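Local coordinates for protein tRNA (guanine(6)-N2)-methyltransferase (Thermus thermophilus, PDB 3TMA) that transfers a methyl group from S-adenosyl-L-methionine to N2 of the guanosine at position 6 of tRNA(Phe), at residues L307-L318 and V344-L354. Numbering follows the deposited sequence.
Sequences LPPGGRVALLTL and VYPRVFVLEKL
K353 NZ donates to two carbonyl oxygens, L307 O at 2.9 Å and L304 O near the end of helix 290-305. The chain of K353 gets there fully extended, its CD passing L307 CB, and lies along the type II turn P308-G311 that leads into strand 312-317. In this Rossmann-fold methyltransferase domain, that strand pairs antiparallel with the C-terminal strand 347-353, itself flanked by strand 331-338. Backbone bonding begins in the turn, before the strand proper, where G310 N donates to K353 O (2.8 Å, 169° at the hydrogen), and continues to the mutual bonds of T317 and R347. On the R312 face, R312 NH2 forms a salt bridge with E352 OE1 at 3.2 Å, guanidinium and carboxylate planes 39° apart; R334 makes a second one with the same oxygen. A water in the guanidinium plane accepts from R312 NE and donates to G310 O, with a weak bond to E352 OE2. Farther along this face, L316 CD1 sits 3.6 Å from V348 CG2 and also touches P346 CG; the L316 side chain lies beside that of N279, which probably binds S-adenosyl-L-methionine. On the other face, T317 swings OG1 opposite the backbone N (chi1 174°), where it is hydrogen-bonded with R319 N and Y296 OH, and CG2 lies 3.7 Å from F349 CE2.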
# COMPACT_ATOMS: atom_id res chain seq x y z
N LEU A 307 23.86 -12.64 6.27
CA LEU A 307 24.15 -11.24 5.92
C LEU A 307 25.64 -10.91 6.09
O LEU A 307 26.27 -11.40 7.03
CB LEU A 307 23.33 -10.29 6.81
CG LEU A 307 21.80 -10.34 6.60
CD1 LEU A 307 21.11 -9.54 7.76
CD2 LEU A 307 21.41 -9.81 5.25
N PRO A 308 26.17 -9.96 5.28
CA PRO A 308 27.48 -9.37 5.63
C PRO A 308 27.28 -8.31 6.70
O PRO A 308 26.13 -7.93 6.97
CB PRO A 308 27.93 -8.70 4.31
CG PRO A 308 26.58 -8.29 3.61
CD PRO A 308 25.48 -9.23 4.20
N PRO A 309 28.38 -7.81 7.31
CA PRO A 309 28.22 -6.60 8.14
C PRO A 309 27.56 -5.49 7.30
O PRO A 309 27.88 -5.35 6.12
CB PRO A 309 29.66 -6.21 8.51
CG PRO A 309 30.52 -7.40 8.11
CD PRO A 309 29.80 -8.14 7.05
N GLY A 310 26.59 -4.77 7.86
CA GLY A 310 25.81 -3.80 7.05
C GLY A 310 24.58 -4.35 6.33
O GLY A 310 23.70 -3.59 5.93
N GLY A 311 24.46 -5.68 6.23
CA GLY A 311 23.25 -6.30 5.65
C GLY A 311 22.03 -5.94 6.50
O GLY A 311 22.20 -5.55 7.66
N ARG A 312 20.82 -5.96 5.93
CA ARG A 312 19.65 -5.45 6.65
C ARG A 312 18.46 -6.39 6.51
O ARG A 312 18.39 -7.14 5.53
CB ARG A 312 19.26 -4.04 6.17
CG ARG A 312 20.30 -2.96 6.49
CD ARG A 312 19.82 -1.53 6.22
NE ARG A 312 20.74 -0.59 6.83
CZ ARG A 312 20.41 0.40 7.67
NH1 ARG A 312 19.13 0.69 7.91
NH2 ARG A 312 21.36 1.15 8.22
N VAL A 313 17.61 -6.44 7.54
CA VAL A 313 16.35 -7.18 7.50
C VAL A 313 15.21 -6.18 7.70
O VAL A 313 15.30 -5.31 8.56
CB VAL A 313 16.25 -8.26 8.65
CG1 VAL A 313 15.05 -9.16 8.45
CG2 VAL A 313 17.51 -9.11 8.71
N ALA A 314 14.17 -6.24 6.88
CA ALA A 314 12.93 -5.53 7.21
C ALA A 314 11.89 -6.60 7.54
O ALA A 314 11.65 -7.51 6.74
CB ALA A 314 12.45 -4.65 6.01
N LEU A 315 11.31 -6.50 8.70
CA LEU A 315 10.37 -7.50 9.06
C LEU A 315 9.08 -7.01 9.63
O LEU A 315 9.03 -6.02 10.29
CB LEU A 315 11.01 -8.63 9.89
CG LEU A 315 11.09 -8.63 11.40
CD1 LEU A 315 9.67 -8.60 12.02
CD2 LEU A 315 11.80 -9.93 11.76
N LEU A 316 8.03 -7.73 9.33
CA LEU A 316 6.69 -7.33 9.80
C LEU A 316 6.21 -8.30 10.89
O LEU A 316 6.30 -9.53 10.70
CB LEU A 316 5.77 -7.39 8.57
CG LEU A 316 4.36 -6.85 8.45
CD1 LEU A 316 4.22 -5.36 8.79
CD2 LEU A 316 4.03 -7.09 6.99
N THR A 317 5.71 -7.79 12.02
CA THR A 317 5.24 -8.70 13.08
C THR A 317 4.12 -8.08 13.92
O THR A 317 4.20 -6.91 14.31
CB THR A 317 6.43 -9.15 14.05
OG1 THR A 317 5.90 -9.91 15.15
CG2 THR A 317 7.13 -7.93 14.65
N LEU A 318 3.14 -8.90 14.29
CA LEU A 318 2.15 -8.54 15.31
C LEU A 318 2.65 -8.69 16.73
O LEU A 318 1.95 -8.27 17.70
CB LEU A 318 0.82 -9.32 15.11
CG LEU A 318 0.03 -8.79 13.89
CD1 LEU A 318 -0.96 -9.87 13.37
CD2 LEU A 318 -0.69 -7.48 14.24
N VAL A 344 -5.62 -4.32 11.48
CA VAL A 344 -4.80 -4.47 12.68
C VAL A 344 -3.46 -3.77 12.50
O VAL A 344 -3.23 -3.18 11.44
CB VAL A 344 -4.67 -5.97 13.16
CG1 VAL A 344 -6.07 -6.57 13.40
CG2 VAL A 344 -3.88 -6.84 12.17
N TYR A 345 -2.61 -3.75 13.54
CA TYR A 345 -1.44 -2.87 13.50
C TYR A 345 -0.10 -3.60 13.77
O TYR A 345 0.46 -3.50 14.88
CB TYR A 345 -1.61 -1.73 14.50
CG TYR A 345 -2.60 -0.70 14.04
CD1 TYR A 345 -3.95 -0.92 14.20
CD2 TYR A 345 -2.19 0.47 13.40
CE1 TYR A 345 -4.89 0.05 13.82
CE2 TYR A 345 -3.12 1.44 13.01
CZ TYR A 345 -4.47 1.21 13.23
OH TYR A 345 -5.41 2.13 12.84
N PRO A 346 0.43 -4.28 12.74
CA PRO A 346 1.77 -4.84 12.92
C PRO A 346 2.84 -3.75 13.01
O PRO A 346 2.59 -2.59 12.62
CB PRO A 346 1.97 -5.66 11.66
CG PRO A 346 1.10 -5.03 10.64
CD PRO A 346 -0.14 -4.61 11.42
N ARG A 347 4.00 -4.11 13.54
CA ARG A 347 5.17 -3.24 13.50
C ARG A 347 6.05 -3.67 12.33
O ARG A 347 6.07 -4.86 11.97
CB ARG A 347 5.95 -3.39 14.82
CG ARG A 347 5.41 -2.48 15.94
CD ARG A 347 3.98 -2.85 16.38
NE ARG A 347 3.62 -2.10 17.59
CZ ARG A 347 2.47 -1.45 17.77
NH1 ARG A 347 1.44 -1.66 16.96
NH2 ARG A 347 2.32 -0.69 18.86
N VAL A 348 6.75 -2.72 11.72
CA VAL A 348 7.88 -3.06 10.82
C VAL A 348 9.17 -2.71 11.58
O VAL A 348 9.33 -1.59 12.11
CB VAL A 348 7.88 -2.26 9.48
CG1 VAL A 348 9.18 -2.58 8.66
CG2 VAL A 348 6.63 -2.63 8.61
N PHE A 349 10.07 -3.68 11.67
CA PHE A 349 11.40 -3.40 12.25
C PHE A 349 12.43 -3.49 11.16
O PHE A 349 12.32 -4.36 10.31
CB PHE A 349 11.69 -4.50 13.30
CG PHE A 349 10.82 -4.40 14.55
CD1 PHE A 349 10.84 -3.26 15.34
CD2 PHE A 349 10.04 -5.46 14.96
CE1 PHE A 349 10.05 -3.16 16.54
CE2 PHE A 349 9.28 -5.37 16.17
CZ PHE A 349 9.29 -4.21 16.93
N VAL A 350 13.40 -2.58 11.15
CA VAL A 350 14.57 -2.72 10.32
C VAL A 350 15.75 -3.04 11.22
O VAL A 350 16.06 -2.28 12.14
CB VAL A 350 14.87 -1.42 9.50
CG1 VAL A 350 16.09 -1.63 8.57
CG2 VAL A 350 13.62 -1.11 8.62
N LEU A 351 16.42 -4.15 10.92
CA LEU A 351 17.60 -4.60 11.66
C LEU A 351 18.81 -4.49 10.75
O LEU A 351 18.70 -4.69 9.54
CB LEU A 351 17.42 -6.06 12.10
CG LEU A 351 16.06 -6.43 12.69
CD1 LEU A 351 15.91 -7.94 12.76
CD2 LEU A 351 15.84 -5.81 14.07
N GLU A 352 19.95 -4.12 11.33
CA GLU A 352 21.20 -4.11 10.60
C GLU A 352 22.19 -5.02 11.32
O GLU A 352 22.35 -4.95 12.55
CB GLU A 352 21.78 -2.68 10.49
CG GLU A 352 23.12 -2.66 9.76
CD GLU A 352 23.78 -1.27 9.67
OE1 GLU A 352 23.30 -0.32 10.32
OE2 GLU A 352 24.83 -1.14 8.98
N LYS A 353 22.85 -5.89 10.57
CA LYS A 353 23.95 -6.65 11.13
C LYS A 353 25.15 -5.75 11.40
O LYS A 353 25.71 -5.15 10.47
CB LYS A 353 24.37 -7.73 10.17
CG LYS A 353 25.61 -8.50 10.66
CD LYS A 353 25.71 -9.85 9.91
CE LYS A 353 26.89 -10.67 10.44
NZ LYS A 353 26.93 -12.05 9.78
N LEU A 354 25.64 -5.79 12.65
CA LEU A 354 26.78 -4.98 13.07
C LEU A 354 28.10 -5.58 12.58
O LEU A 354 28.19 -6.80 12.36
CB LEU A 354 26.81 -4.86 14.60
CG LEU A 354 25.69 -4.02 15.23
CD1 LEU A 354 25.58 -4.32 16.73
CD2 LEU A 354 25.94 -2.52 15.01
OXT LEU A 354 29.11 -4.87 12.40
O HOH W 1 23.50 -1.01 6.55